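Local coordinates for protein amino Transferase (Eubacterium rectale, PDB 3ELE) that probably transfers amino groups between amino acids and keto acids with the help of bound pyridoxal-5'-phosphate, as a class I/II aminotransferase, at residues 182-187 against 363-368; 314-319 against 334-339. One frame throughout, in Å; residues are numbered along the deposited sequence.

Interaction 1. Residues 182-187 against 363-368; sequences NNPSGT and DGFGCP. With PLP (pyridoxal-5'-phosphate), chain E.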
ATOM      1  N   ASN A 182      -2.020 -13.749 -20.015  1.00 34.44           N
ATOM      2  CA  ASN A 182      -3.284 -13.784 -19.260  1.00 33.51           C
ATOM      3  C   ASN A 182      -3.469 -14.792 -18.118  1.00 33.65           C
ATOM      4  O   ASN A 182      -3.144 -15.973 -18.244  1.00 32.96           O
ATOM      5  CB  ASN A 182      -4.414 -14.040 -20.275  1.00 33.98           C
ATOM      6  CG  ASN A 182      -5.844 -13.811 -19.705  1.00 33.64           C
ATOM      7  OD1 ASN A 182      -6.579 -14.765 -19.451  1.00 33.04           O
ATOM      8  ND2 ASN A 182      -6.235 -12.563 -19.557  1.00 33.00           N
ATOM      9  N   ASN A 183      -4.024 -14.286 -17.014  1.00 33.68           N
ATOM     10  CA  ASN A 183      -4.533 -15.106 -15.908  1.00 34.11           C
ATOM     11  C   ASN A 183      -6.064 -14.948 -16.102  1.00 34.04           C
ATOM     12  O   ASN A 183      -6.577 -13.825 -15.948  1.00 35.02           O
ATOM     13  CB  ASN A 183      -4.101 -14.559 -14.548  1.00 33.28           C
ATOM     14  CG  ASN A 183      -4.747 -15.293 -13.377  1.00 37.24           C
ATOM     15  OD1 ASN A 183      -5.245 -16.412 -13.535  1.00 38.78           O
ATOM     16  ND2 ASN A 183      -4.715 -14.679 -12.191  1.00 30.91           N
ATOM     17  N   PRO A 184      -6.802 -16.056 -16.299  1.00 34.22           N
ATOM     18  CA  PRO A 184      -6.464 -17.490 -16.221  1.00 34.68           C
ATOM     19  C   PRO A 184      -6.126 -18.321 -17.474  1.00 34.49           C
ATOM     20  O   PRO A 184      -5.700 -19.480 -17.314  1.00 34.17           O
ATOM     21  CB  PRO A 184      -7.753 -18.039 -15.634  1.00 33.97           C
ATOM     22  CG  PRO A 184      -8.751 -17.357 -16.370  1.00 34.85           C
ATOM     23  CD  PRO A 184      -8.225 -15.938 -16.640  1.00 35.25           C
ATOM     24  N   SER A 185      -6.304 -17.766 -18.672  1.00 33.29           N
ATOM     25  CA  SER A 185      -6.172 -18.558 -19.896  1.00 34.19           C
ATOM     26  C   SER A 185      -4.775 -18.878 -20.385  1.00 33.60           C
ATOM     27  O   SER A 185      -4.602 -19.827 -21.148  1.00 34.12           O
ATOM     28  CB  SER A 185      -6.914 -17.893 -21.051  1.00 34.48           C
ATOM     29  OG  SER A 185      -6.214 -16.749 -21.495  1.00 38.66           O
ATOM     30  N   GLY A 186      -3.797 -18.068 -19.990  1.00 34.02           N
ATOM     31  CA  GLY A 186      -2.442 -18.166 -20.518  1.00 33.59           C
ATOM     32  C   GLY A 186      -2.303 -17.676 -21.965  1.00 33.95           C
ATOM     33  O   GLY A 186      -1.271 -17.895 -22.598  1.00 32.77           O
ATOM     34  N   THR A 187      -3.329 -16.986 -22.491  1.00 33.53           N
ATOM     35  CA  THR A 187      -3.301 -16.454 -23.838  1.00 35.47           C
ATOM     36  C   THR A 187      -2.352 -15.250 -23.901  1.00 35.98           C
ATOM     37  O   THR A 187      -1.985 -14.684 -22.865  1.00 36.44           O
ATOM     38  CB  THR A 187      -4.708 -16.016 -24.320  1.00 35.33           C
ATOM     39  OG1 THR A 187      -4.684 -15.850 -25.742  1.00 37.08           O
ATOM     40  CG2 THR A 187      -5.175 -14.706 -23.618  1.00 38.43           C
ATOM     41  N   ASP A 363     -15.948 -20.404 -13.951  1.00 34.44           N
ATOM     42  CA  ASP A 363     -17.203 -19.617 -13.900  1.00 33.93           C
ATOM     43  C   ASP A 363     -16.945 -18.238 -13.294  1.00 34.38           C
ATOM     44  O   ASP A 363     -17.340 -17.234 -13.864  1.00 34.17           O
ATOM     45  CB  ASP A 363     -18.299 -20.307 -13.077  1.00 34.78           C
ATOM     46  CG  ASP A 363     -18.521 -21.771 -13.475  1.00 37.70           C
ATOM     47  OD1 ASP A 363     -17.523 -22.505 -13.588  1.00 41.48           O
ATOM     48  OD2 ASP A 363     -19.674 -22.197 -13.596  1.00 39.38           O
ATOM     49  N   GLY A 364     -16.235 -18.220 -12.171  1.00 36.04           N
ATOM     50  CA  GLY A 364     -15.831 -16.998 -11.467  1.00 37.48           C
ATOM     51  C   GLY A 364     -14.902 -16.092 -12.264  1.00 37.93           C
ATOM     52  O   GLY A 364     -14.873 -14.890 -12.020  1.00 38.94           O
ATOM     53  N   PHE A 365     -14.138 -16.671 -13.198  1.00 37.26           N
ATOM     54  CA  PHE A 365     -13.310 -15.910 -14.148  1.00 37.38           C
ATOM     55  C   PHE A 365     -14.138 -15.410 -15.354  1.00 37.17           C
ATOM     56  O   PHE A 365     -13.615 -14.715 -16.207  1.00 37.31           O
ATOM     57  CB  PHE A 365     -12.101 -16.729 -14.632  1.00 36.69           C
ATOM     58  CG  PHE A 365     -11.174 -17.182 -13.524  1.00 38.40           C
ATOM     59  CD1 PHE A 365     -11.410 -18.372 -12.845  1.00 37.36           C
ATOM     60  CD2 PHE A 365     -10.032 -16.450 -13.185  1.00 36.27           C
ATOM     61  CE1 PHE A 365     -10.548 -18.799 -11.809  1.00 41.05           C
ATOM     62  CE2 PHE A 365      -9.173 -16.864 -12.159  1.00 38.39           C
ATOM     63  CZ  PHE A 365      -9.437 -18.052 -11.468  1.00 35.21           C
ATOM     64  N   GLY A 366     -15.424 -15.751 -15.412  1.00 38.04           N
ATOM     65  CA  GLY A 366     -16.317 -15.381 -16.495  1.00 39.42           C
ATOM     66  C   GLY A 366     -16.394 -16.434 -17.578  1.00 40.61           C
ATOM     67  O   GLY A 366     -16.860 -16.116 -18.655  1.00 42.01           O
ATOM     68  N   CYS A 367     -15.986 -17.680 -17.285  1.00 40.86           N
ATOM     69  CA  CYS A 367     -15.973 -18.794 -18.270  1.00 41.48           C
ATOM     70  C   CYS A 367     -16.540 -20.156 -17.820  1.00 40.36           C
ATOM     71  O   CYS A 367     -15.767 -21.063 -17.472  1.00 41.09           O
ATOM     72  CB  CYS A 367     -14.552 -18.972 -18.833  1.00 42.96           C
ATOM     73  SG  CYS A 367     -14.447 -18.583 -20.503  1.00 44.39           S
ATOM     74  N   PRO A 368     -17.887 -20.311 -17.839  1.00 39.30           N
ATOM     75  CA  PRO A 368     -18.482 -21.614 -17.545  1.00 38.48           C
ATOM     76  C   PRO A 368     -18.065 -22.693 -18.571  1.00 36.80           C
ATOM     77  O   PRO A 368     -17.833 -22.388 -19.756  1.00 34.54           O
ATOM     78  CB  PRO A 368     -19.999 -21.353 -17.641  1.00 40.17           C
ATOM     79  CG  PRO A 368     -20.170 -19.879 -17.563  1.00 38.40           C
ATOM     80  CD  PRO A 368     -18.920 -19.284 -18.102  1.00 39.47           C
TER
HETATM   81  N1  PLP E 500      -2.837  -9.212 -12.185  1.00 37.68           N
HETATM   82  C2  PLP E 500      -2.982 -10.572 -12.465  1.00 36.80           C
HETATM   83  C2A PLP E 500      -3.625 -10.987 -13.749  1.00 37.04           C
HETATM   84  C3  PLP E 500      -2.501 -11.541 -11.561  1.00 38.88           C
HETATM   85  O3  PLP E 500      -2.624 -12.881 -11.838  1.00 31.83           O
HETATM   86  C4  PLP E 500      -1.903 -11.144 -10.342  1.00 45.59           C
HETATM   87  C4A PLP E 500      -1.830 -12.205  -9.259  1.00 49.92           C
HETATM   88  O4A PLP E 500      -2.790 -12.386  -8.509  1.00 55.32           O
HETATM   89  C5  PLP E 500      -1.764  -9.747 -10.080  1.00 44.80           C
HETATM   90  C6  PLP E 500      -2.240  -8.788 -11.009  1.00 35.02           C
HETATM   91  C5A PLP E 500      -1.169  -9.208  -8.796  1.00 40.76           C
HETATM   92  O4P PLP E 500       0.204  -8.983  -8.865  1.00 41.95           O
HETATM   93  P   PLP E 500       0.904  -8.277  -7.596  1.00 42.04           P
HETATM   94  O1P PLP E 500       2.030  -7.400  -8.062  1.00 36.27           O
HETATM   95  O2P PLP E 500       1.520  -9.334  -6.726  1.00 39.54           O
HETATM   96  O3P PLP E 500      -0.065  -7.469  -6.796  1.00 30.73           O
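The CA atoms of Pro184 and Phe365 are the nearest pair between loops 182-187 and 363-368, 7.3 Å apart, and no hydrogen bond crosses. Most of the contact is between two rings. Pro184 lays its CB over one face of the Phe365 ring in a CH-pi contact, 4.1 Å from the ring centroid and displaced toward the rim, while Pro184 CG comes to 3.6 Å from Phe365 CD2. Asn183 OD1 approaches Phe365 CE2 at 4.2 Å, amide and ring planes 56° apart. An alanine in place of Phe365 would probably leave Pro184 without this aromatic face and open a gap beside loop 182-187. Asn183 has CG anti to its own N (chi1 173°), which carries the amide to the cofactor: Asn183 ND2 donates to PLP O3 at 2.8 Å, and OD1 accepts from Arg372 NH1, so both ends of the amide are held. The peptide bond before Pro184 is cis. Behind it, Asn182 OD1 takes Ser185 N (3.1 Å) in an Asx motif and also Ser185 OG, above the carbonyl plane. A cis Asn-Pro step with its asparagine on the pyridoxal hydroxyl oxygen recalls the active site of aspartate aminotransferase and related class I/II enzymes of fold type I.

Interaction 2. Residues 314-319 against 334-339; sequences DLLYEG and FYMFVK
Met336, modelled as selenomethionine, reaches from strand 335-339 to Leu316 and Tyr317 on helix 306-323, a helix-on-sheet packing in the C-terminal part of this aminotransferase fold. The CA atoms of Tyr317 and Met336, the nearest pair, are 8.1 Å apart, a separation spanned largely by the Met336 side chain. Apolar contact accounts for the whole interface. Met336 runs extended through its first two torsions and then bends at the third (chi3 -68°), which lays its end against the helix. Leu316 passes the selenium in the opposite direction, and its CD2 stands 4.1 Å from Met336 SE. Selenium also lies against the helix backbone, 4.0 Å from Tyr317 CA, and near the plane of the Tyr317 ring at its edge, so it does not sit over the aromatic face. Backbone hydrogen bonds do not cross here; they work within each element. Glu318 N bonds to Asp314 O in the helix, while Met336 and Val338 pair with Ile373 and Val371 on one neighbouring strand and Phe337 and Lys339 with Phe328 and His326 on the other side. Leu316 extends the apolar layer onto Ile373 and, on helix 379-396, Ile382 and Met386. The methyl at the end of the selenomethionine finishes the contact: Met336 CE lies 3.8 Å from Tyr317 CB.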
ATOM      1  N   ASP A 314       4.452 -27.970 -20.937  1.00 33.75           N
ATOM      2  CA  ASP A 314       4.573 -29.050 -21.924  1.00 33.97           C
ATOM      3  C   ASP A 314       4.222 -30.428 -21.354  1.00 32.90           C
ATOM      4  O   ASP A 314       3.559 -31.226 -22.005  1.00 30.43           O
ATOM      5  CB  ASP A 314       5.997 -29.075 -22.515  1.00 34.96           C
ATOM      6  CG  ASP A 314       6.336 -27.818 -23.300  1.00 34.93           C
ATOM      7  OD1 ASP A 314       5.417 -27.077 -23.637  1.00 42.52           O
ATOM      8  OD2 ASP A 314       7.520 -27.575 -23.608  1.00 42.68           O
ATOM      9  N   LEU A 315       4.647 -30.678 -20.122  1.00 33.77           N
ATOM     10  CA  LEU A 315       4.368 -31.948 -19.449  1.00 33.71           C
ATOM     11  C   LEU A 315       2.846 -32.078 -19.212  1.00 32.33           C
ATOM     12  O   LEU A 315       2.243 -33.052 -19.626  1.00 32.09           O
ATOM     13  CB  LEU A 315       5.157 -32.023 -18.139  1.00 33.71           C
ATOM     14  CG  LEU A 315       5.278 -33.344 -17.389  1.00 36.59           C
ATOM     15  CD1 LEU A 315       6.094 -34.364 -18.223  1.00 39.52           C
ATOM     16  CD2 LEU A 315       5.997 -33.086 -16.058  1.00 34.49           C
ATOM     17  N   LEU A 316       2.230 -31.053 -18.626  1.00 32.19           N
ATOM     18  CA  LEU A 316       0.775 -31.049 -18.361  1.00 31.80           C
ATOM     19  C   LEU A 316      -0.060 -31.103 -19.652  1.00 32.26           C
ATOM     20  O   LEU A 316      -1.044 -31.850 -19.734  1.00 30.64           O
ATOM     21  CB  LEU A 316       0.383 -29.805 -17.531  1.00 32.86           C
ATOM     22  CG  LEU A 316      -1.013 -29.727 -16.916  1.00 31.41           C
ATOM     23  CD1 LEU A 316      -1.195 -30.882 -15.905  1.00 27.94           C
ATOM     24  CD2 LEU A 316      -1.213 -28.380 -16.256  1.00 30.70           C
ATOM     25  N   TYR A 317       0.334 -30.312 -20.655  1.00 32.61           N
ATOM     26  CA  TYR A 317      -0.375 -30.277 -21.940  1.00 33.25           C
ATOM     27  C   TYR A 317      -0.305 -31.633 -22.657  1.00 33.11           C
ATOM     28  O   TYR A 317      -1.334 -32.127 -23.139  1.00 31.35           O
ATOM     29  CB  TYR A 317       0.170 -29.160 -22.852  1.00 33.80           C
ATOM     30  CG  TYR A 317      -0.537 -29.059 -24.191  1.00 35.64           C
ATOM     31  CD1 TYR A 317      -1.801 -28.468 -24.285  1.00 28.58           C
ATOM     32  CD2 TYR A 317       0.046 -29.558 -25.364  1.00 31.89           C
ATOM     33  CE1 TYR A 317      -2.464 -28.364 -25.495  1.00 25.99           C
ATOM     34  CE2 TYR A 317      -0.630 -29.466 -26.596  1.00 33.94           C
ATOM     35  CZ  TYR A 317      -1.890 -28.854 -26.651  1.00 34.84           C
ATOM     36  OH  TYR A 317      -2.580 -28.744 -27.857  1.00 30.15           O
ATOM     37  N   GLU A 318       0.899 -32.214 -22.723  1.00 33.18           N
ATOM     38  CA  GLU A 318       1.108 -33.511 -23.367  1.00 34.19           C
ATOM     39  C   GLU A 318       0.293 -34.620 -22.693  1.00 33.42           C
ATOM     40  O   GLU A 318      -0.388 -35.377 -23.371  1.00 35.61           O
ATOM     41  CB  GLU A 318       2.602 -33.906 -23.412  1.00 35.88           C
ATOM     42  CG  GLU A 318       3.459 -33.069 -24.366  1.00 40.40           C
ATOM     43  N   GLY A 319       0.344 -34.697 -21.371  1.00 31.29           N
ATOM     44  CA  GLY A 319      -0.385 -35.734 -20.637  1.00 31.39           C
ATOM     45  C   GLY A 319      -1.899 -35.612 -20.690  1.00 31.22           C
ATOM     46  O   GLY A 319      -2.590 -36.601 -20.910  1.00 30.32           O
ATOM     47  N   PHE A 334       1.260 -18.881 -16.105  1.00 33.93           N
ATOM     48  CA  PHE A 334       1.430 -20.270 -15.610  1.00 33.03           C
ATOM     49  C   PHE A 334       0.120 -20.965 -15.216  1.00 33.12           C
ATOM     50  O   PHE A 334       0.050 -21.717 -14.238  1.00 30.98           O
ATOM     51  CB  PHE A 334       2.562 -20.389 -14.573  1.00 33.75           C
ATOM     52  CG  PHE A 334       2.558 -19.334 -13.483  1.00 32.70           C
ATOM     53  CD1 PHE A 334       1.446 -19.144 -12.649  1.00 32.73           C
ATOM     54  CD2 PHE A 334       3.730 -18.607 -13.209  1.00 32.90           C
ATOM     55  CE1 PHE A 334       1.482 -18.200 -11.605  1.00 34.20           C
ATOM     56  CE2 PHE A 334       3.777 -17.671 -12.158  1.00 32.92           C
ATOM     57  CZ  PHE A 334       2.657 -17.462 -11.363  1.00 33.45           C
ATOM     58  N   TYR A 335      -0.899 -20.734 -16.051  1.00 34.63           N
ATOM     59  CA  TYR A 335      -2.226 -21.302 -15.887  1.00 35.26           C
ATOM     60  C   TYR A 335      -2.639 -21.996 -17.186  1.00 35.83           C
ATOM     61  O   TYR A 335      -2.463 -21.426 -18.274  1.00 37.85           O
ATOM     62  CB  TYR A 335      -3.208 -20.187 -15.578  1.00 36.19           C
ATOM     63  CG  TYR A 335      -2.775 -19.292 -14.459  1.00 36.41           C
ATOM     64  CD1 TYR A 335      -2.841 -19.719 -13.134  1.00 38.83           C
ATOM     65  CD2 TYR A 335      -2.256 -18.022 -14.721  1.00 35.72           C
ATOM     66  CE1 TYR A 335      -2.419 -18.892 -12.087  1.00 38.02           C
ATOM     67  CE2 TYR A 335      -1.836 -17.198 -13.696  1.00 38.31           C
ATOM     68  CZ  TYR A 335      -1.918 -17.635 -12.375  1.00 36.34           C
ATOM     69  OH  TYR A 335      -1.517 -16.816 -11.357  1.00 37.84           O
HETATM   70  N   MSE A 336      -3.144 -23.224 -17.090  1.00 35.44           N
HETATM   71  CA  MSE A 336      -3.670 -23.907 -18.258  1.00 34.53           C
HETATM   72  C   MSE A 336      -5.200 -23.917 -18.185  1.00 34.38           C
HETATM   73  O   MSE A 336      -5.783 -24.276 -17.148  1.00 34.68           O
HETATM   74  CB  MSE A 336      -3.113 -25.303 -18.393  1.00 35.32           C
HETATM   75  CG  MSE A 336      -3.458 -25.934 -19.752  1.00 33.61           C
HETATM   76 SE   MSE A 336      -2.408 -27.430 -20.085  0.75 33.42          SE
HETATM   77  CE  MSE A 336      -0.743 -26.540 -20.297  1.00 30.42           C
ATOM     78  N   PHE A 337      -5.823 -23.546 -19.302  1.00 32.64           N
ATOM     79  CA  PHE A 337      -7.278 -23.453 -19.426  1.00 33.36           C
ATOM     80  C   PHE A 337      -7.723 -24.729 -20.161  1.00 33.66           C
ATOM     81  O   PHE A 337      -7.372 -24.937 -21.334  1.00 34.40           O
ATOM     82  CB  PHE A 337      -7.638 -22.153 -20.170  1.00 32.36           C
ATOM     83  CG  PHE A 337      -8.862 -21.471 -19.645  1.00 34.14           C
ATOM     84  CD1 PHE A 337      -8.913 -21.052 -18.323  1.00 32.41           C
ATOM     85  CD2 PHE A 337      -9.947 -21.181 -20.481  1.00 34.44           C
ATOM     86  CE1 PHE A 337     -10.040 -20.428 -17.820  1.00 30.71           C
ATOM     87  CE2 PHE A 337     -11.065 -20.526 -19.989  1.00 33.74           C
ATOM     88  CZ  PHE A 337     -11.100 -20.135 -18.659  1.00 32.44           C
ATOM     89  N   VAL A 338      -8.456 -25.590 -19.440  1.00 33.24           N
ATOM     90  CA  VAL A 338      -8.889 -26.916 -19.924  1.00 32.06           C
ATOM     91  C   VAL A 338     -10.415 -26.980 -19.928  1.00 31.70           C
ATOM     92  O   VAL A 338     -11.072 -26.498 -18.978  1.00 31.60           O
ATOM     93  CB  VAL A 338      -8.307 -28.022 -19.016  1.00 31.93           C
ATOM     94  CG1 VAL A 338      -8.700 -29.447 -19.484  1.00 32.51           C
ATOM     95  CG2 VAL A 338      -6.789 -27.904 -18.938  1.00 27.91           C
ATOM     96  N   LYS A 339     -10.988 -27.533 -21.000  1.00 31.09           N
ATOM     97  CA  LYS A 339     -12.431 -27.676 -21.074  1.00 31.18           C
ATOM     98  C   LYS A 339     -12.910 -28.785 -20.118  1.00 31.85           C
ATOM     99  O   LYS A 339     -12.334 -29.877 -20.095  1.00 30.40           O
ATOM    100  CB  LYS A 339     -12.955 -27.929 -22.505  1.00 32.88           C
ATOM    101  CG  LYS A 339     -14.472 -27.734 -22.468  1.00 35.28           C
ATOM    102  CD  LYS A 339     -15.261 -27.517 -23.697  1.00 42.85           C
ATOM    103  CE  LYS A 339     -16.657 -26.907 -23.249  1.00 42.72           C
ATOM    104  NZ  LYS A 339     -17.216 -27.390 -21.880  1.00 35.41           N
TER

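In the fold
Interaction 2 is nested along the chain inside the loop that interaction 1 closes: 182-187 comes first, then 314-319, 334-339 and finally 363-368. Their centres are about 14 Å apart, and strand 335-339 joins them. Met336 points to helix 306-323, whereas Tyr335 and Phe337 meet Asn183 and Pro184 of loop 182-187; Phe337 also packs on Cys367. Segment 363-368 leads into strand 370-374, which pairs with 335-339 in the four-stranded antiparallel sheet. That sheet thus lies between helix 306-323 and the loop following strand 173-178 of the large mixed sheet, so the two contacts link the C-terminal packing to the pyridoxal-phosphate site.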